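Local coordinates for transcription termination factor NusA (Planctomyces limnophilus, PDB 4MTN), which probably takes part in both transcription termination and antitermination, binding the core RNA polymerase and nascent RNA, at residues 24-38 with 48-61. Residues are numbered along the deposited sequence; the frame is centred on the assembly and turned at random.
Sequences EIVFEGVEQAILSAA and IEVHIDRTSGQPMV
Helix 24-38 packs across strand 48-52 in the NusA N-terminal domain, the axes 8.0 Å apart and running roughly antiparallel at 145°; strand 59-61, the second arm of the beta hairpin, lies farther off. The helix packs on one face of this hairpin. Ile-48, Val-50 and Ile-52 all turn toward the helix. Val-50 sets CG1 against Leu-35 CB and CG2 against Ile-34 CG2, while CD1 of Ile-34 touches both Ile-52 CD1 and Pro-59 CB; Leu-77 of helix 70-78 extends this core. Near the hairpin turn the contact becomes polar. Arg-54, kinked at chi2 (-57°), passes over Phe-27 with CD 3.6 Å from the ring centroid, a CH-pi contact, and its guanidinium lies parallel to the ring, above Phe-27 CB. That guanidinium grips Glu-24 side-on, NE to OE1 at 3.3 Å and NH2 to OE2 at 3.1 Å. A leucine in place of Arg-54 would probably leave the Glu-24 carboxylate without its mate and free to turn. Glu-31, stretched out straight past CG, slides alongside Ile-52 and ties helix to strand directly: its OE2 accepts the backbone N of Ile-52 at 2.9 Å, on the anti side, 30° out of the carboxylate plane.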
# COMPACT_ATOMS: atom_id res chain seq x y z
N GLU A 24 31.49 14.62 2.76
CA GLU A 24 30.58 15.51 2.06
C GLU A 24 29.35 15.84 2.90
O GLU A 24 28.83 16.96 2.84
CB GLU A 24 30.16 14.90 0.72
CG GLU A 24 29.48 15.88 -0.22
CD GLU A 24 30.37 17.06 -0.58
OE1 GLU A 24 31.61 16.88 -0.63
OE2 GLU A 24 29.83 18.16 -0.82
N ILE A 25 28.89 14.87 3.68
CA ILE A 25 27.77 15.10 4.59
C ILE A 25 28.22 15.98 5.75
O ILE A 25 27.49 16.88 6.18
CB ILE A 25 27.21 13.77 5.14
CG1 ILE A 25 26.63 12.93 4.00
CG2 ILE A 25 26.15 14.03 6.19
CD1 ILE A 25 25.97 11.65 4.46
N VAL A 26 29.43 15.73 6.24
CA VAL A 26 29.99 16.50 7.34
C VAL A 26 30.21 17.96 6.95
O VAL A 26 29.90 18.87 7.72
CB VAL A 26 31.32 15.89 7.83
CG1 VAL A 26 31.87 16.68 9.01
CG2 VAL A 26 31.13 14.43 8.20
N PHE A 27 30.75 18.17 5.75
CA PHE A 27 30.96 19.52 5.23
C PHE A 27 29.66 20.31 5.20
O PHE A 27 29.61 21.47 5.62
CB PHE A 27 31.58 19.48 3.83
CG PHE A 27 33.08 19.36 3.83
CD1 PHE A 27 33.88 20.45 4.16
CD2 PHE A 27 33.69 18.17 3.49
CE1 PHE A 27 35.25 20.34 4.15
CE2 PHE A 27 35.07 18.06 3.48
CZ PHE A 27 35.85 19.14 3.81
N GLU A 28 28.60 19.67 4.70
CA GLU A 28 27.28 20.29 4.66
C GLU A 28 26.78 20.62 6.06
O GLU A 28 26.14 21.66 6.27
CB GLU A 28 26.28 19.37 3.95
CG GLU A 28 26.49 19.27 2.44
CD GLU A 28 25.52 18.30 1.79
OE1 GLU A 28 25.19 17.27 2.41
OE2 GLU A 28 25.08 18.58 0.66
N GLY A 29 27.08 19.75 7.01
CA GLY A 29 26.68 19.95 8.39
C GLY A 29 27.40 21.13 9.02
O GLY A 29 26.78 21.96 9.69
N VAL A 30 28.71 21.21 8.81
CA VAL A 30 29.51 22.30 9.34
C VAL A 30 29.09 23.63 8.73
O VAL A 30 29.05 24.65 9.41
CB VAL A 30 31.02 22.06 9.08
CG1 VAL A 30 31.84 23.25 9.58
CG2 VAL A 30 31.48 20.78 9.76
N GLU A 31 28.77 23.61 7.44
CA GLU A 31 28.28 24.80 6.75
C GLU A 31 27.01 25.33 7.40
O GLU A 31 26.88 26.52 7.65
CB GLU A 31 28.04 24.51 5.26
CG GLU A 31 29.30 24.41 4.42
CD GLU A 31 29.01 24.10 2.97
OE1 GLU A 31 27.83 23.84 2.64
OE2 GLU A 31 29.95 24.12 2.15
N GLN A 32 26.08 24.42 7.68
CA GLN A 32 24.81 24.79 8.30
C GLN A 32 25.01 25.30 9.72
O GLN A 32 24.22 26.09 10.22
CB GLN A 32 23.84 23.61 8.29
CG GLN A 32 23.38 23.20 6.90
CD GLN A 32 22.67 24.32 6.17
OE1 GLN A 32 21.93 25.10 6.77
NE2 GLN A 32 22.89 24.41 4.86
N ALA A 33 26.08 24.84 10.36
CA ALA A 33 26.43 25.31 11.70
C ALA A 33 26.98 26.73 11.65
O ALA A 33 26.65 27.57 12.49
CB ALA A 33 27.42 24.36 12.36
N ILE A 34 27.83 26.98 10.66
CA ILE A 34 28.37 28.32 10.43
C ILE A 34 27.26 29.27 10.01
O ILE A 34 27.21 30.42 10.45
CB ILE A 34 29.48 28.30 9.35
CG1 ILE A 34 30.68 27.49 9.84
CG2 ILE A 34 29.91 29.72 9.00
CD1 ILE A 34 31.80 27.40 8.83
N LEU A 35 26.36 28.77 9.16
CA LEU A 35 25.24 29.56 8.67
C LEU A 35 24.32 30.00 9.81
O LEU A 35 23.91 31.16 9.86
CB LEU A 35 24.45 28.76 7.63
CG LEU A 35 23.24 29.44 6.99
CD1 LEU A 35 23.62 30.82 6.47
CD2 LEU A 35 22.69 28.58 5.86
N SER A 36 24.01 29.07 10.71
CA SER A 36 23.18 29.38 11.86
C SER A 36 23.86 30.39 12.78
O SER A 36 23.21 31.26 13.35
CB SER A 36 22.84 28.11 12.64
OG SER A 36 22.01 27.25 11.87
N ALA A 37 25.18 30.26 12.90
CA ALA A 37 25.97 31.19 13.70
C ALA A 37 26.00 32.57 13.05
O ALA A 37 26.07 33.59 13.73
CB ALA A 37 27.38 30.66 13.89
N ALA A 38 25.95 32.58 11.72
CA ALA A 38 25.94 33.83 10.97
C ALA A 38 24.56 34.49 11.02
O ALA A 38 24.45 35.71 11.04
CB ALA A 38 26.36 33.59 9.53
N ILE A 48 22.01 35.31 3.74
CA ILE A 48 23.30 34.73 4.09
C ILE A 48 23.52 33.38 3.41
O ILE A 48 22.63 32.53 3.38
CB ILE A 48 23.44 34.55 5.61
CG1 ILE A 48 22.97 35.81 6.34
CG2 ILE A 48 24.88 34.22 5.98
CD1 ILE A 48 23.06 35.71 7.85
N GLU A 49 24.72 33.20 2.85
CA GLU A 49 25.11 31.93 2.25
C GLU A 49 26.53 31.58 2.67
O GLU A 49 27.38 32.45 2.83
CB GLU A 49 24.99 32.00 0.73
CG GLU A 49 25.78 33.13 0.09
CD GLU A 49 25.58 33.20 -1.41
OE1 GLU A 49 24.75 32.43 -1.94
OE2 GLU A 49 26.25 34.03 -2.06
N VAL A 50 26.78 30.29 2.86
CA VAL A 50 28.08 29.83 3.32
C VAL A 50 28.59 28.65 2.49
O VAL A 50 27.84 27.74 2.16
CB VAL A 50 28.03 29.43 4.82
CG1 VAL A 50 26.93 28.41 5.06
CG2 VAL A 50 29.38 28.90 5.29
N HIS A 51 29.87 28.70 2.14
CA HIS A 51 30.50 27.61 1.41
C HIS A 51 31.89 27.31 1.96
O HIS A 51 32.67 28.22 2.22
CB HIS A 51 30.60 27.94 -0.08
CG HIS A 51 31.46 26.99 -0.85
ND1 HIS A 51 31.15 25.65 -1.00
CD2 HIS A 51 32.63 27.18 -1.52
CE1 HIS A 51 32.09 25.07 -1.73
NE2 HIS A 51 33.00 25.97 -2.05
N ILE A 52 32.19 26.03 2.13
CA ILE A 52 33.51 25.62 2.57
C ILE A 52 34.24 24.90 1.44
O ILE A 52 33.75 23.90 0.92
CB ILE A 52 33.44 24.69 3.80
CG1 ILE A 52 32.75 25.40 4.96
CG2 ILE A 52 34.84 24.24 4.20
CD1 ILE A 52 32.56 24.53 6.18
N ASP A 53 35.39 25.43 1.06
CA ASP A 53 36.22 24.79 0.04
C ASP A 53 36.63 23.41 0.52
O ASP A 53 37.16 23.26 1.62
CB ASP A 53 37.44 25.65 -0.29
CG ASP A 53 38.10 25.27 -1.60
OD1 ASP A 53 38.04 24.08 -1.99
OD2 ASP A 53 38.68 26.16 -2.25
N ARG A 54 36.38 22.39 -0.30
CA ARG A 54 36.62 21.01 0.11
C ARG A 54 38.10 20.71 0.30
O ARG A 54 38.49 20.04 1.26
CB ARG A 54 36.01 20.05 -0.91
CG ARG A 54 34.49 20.13 -1.00
CD ARG A 54 33.85 19.88 0.35
NE ARG A 54 32.39 19.90 0.29
CZ ARG A 54 31.65 20.97 0.59
NH1 ARG A 54 32.23 22.09 0.98
NH2 ARG A 54 30.33 20.90 0.51
N THR A 55 38.94 21.19 -0.61
CA THR A 55 40.37 20.94 -0.54
C THR A 55 41.06 21.71 0.58
O THR A 55 41.73 21.12 1.43
CB THR A 55 41.06 21.28 -1.87
OG1 THR A 55 40.82 22.66 -2.20
CG2 THR A 55 40.54 20.40 -2.99
N SER A 56 40.90 23.03 0.59
CA SER A 56 41.58 23.89 1.56
C SER A 56 40.88 23.93 2.92
O SER A 56 41.54 23.88 3.96
CB SER A 56 41.72 25.30 1.00
OG SER A 56 40.47 25.82 0.59
N GLY A 57 39.56 24.03 2.91
CA GLY A 57 38.79 24.05 4.14
C GLY A 57 38.39 25.43 4.61
O GLY A 57 37.77 25.58 5.66
N GLN A 58 38.75 26.45 3.83
CA GLN A 58 38.45 27.83 4.20
C GLN A 58 36.99 28.19 3.93
O GLN A 58 36.52 28.11 2.80
CB GLN A 58 39.38 28.80 3.46
CG GLN A 58 39.50 28.55 1.97
CD GLN A 58 40.54 29.44 1.31
OE1 GLN A 58 41.24 30.19 1.98
NE2 GLN A 58 40.64 29.35 -0.01
N PRO A 59 36.26 28.58 4.99
CA PRO A 59 34.84 28.96 4.91
C PRO A 59 34.61 30.26 4.13
O PRO A 59 35.30 31.25 4.35
CB PRO A 59 34.44 29.14 6.38
CG PRO A 59 35.50 28.42 7.17
CD PRO A 59 36.75 28.59 6.38
N MSE A 60 33.63 30.23 3.24
CA MSE A 60 33.25 31.41 2.47
C MSE A 60 31.86 31.88 2.91
O MSE A 60 30.86 31.22 2.62
CB MSE A 60 33.26 31.11 0.97
CG MSE A 60 33.12 32.32 0.07
SE MSE A 60 34.83 33.22 -0.24
CE MSE A 60 34.29 34.39 -1.70
N VAL A 61 31.80 33.02 3.59
CA VAL A 61 30.53 33.51 4.13
C VAL A 61 30.14 34.84 3.50
O VAL A 61 30.84 35.84 3.64
CB VAL A 61 30.60 33.67 5.66
CG1 VAL A 61 29.25 34.11 6.20
CG2 VAL A 61 31.05 32.37 6.31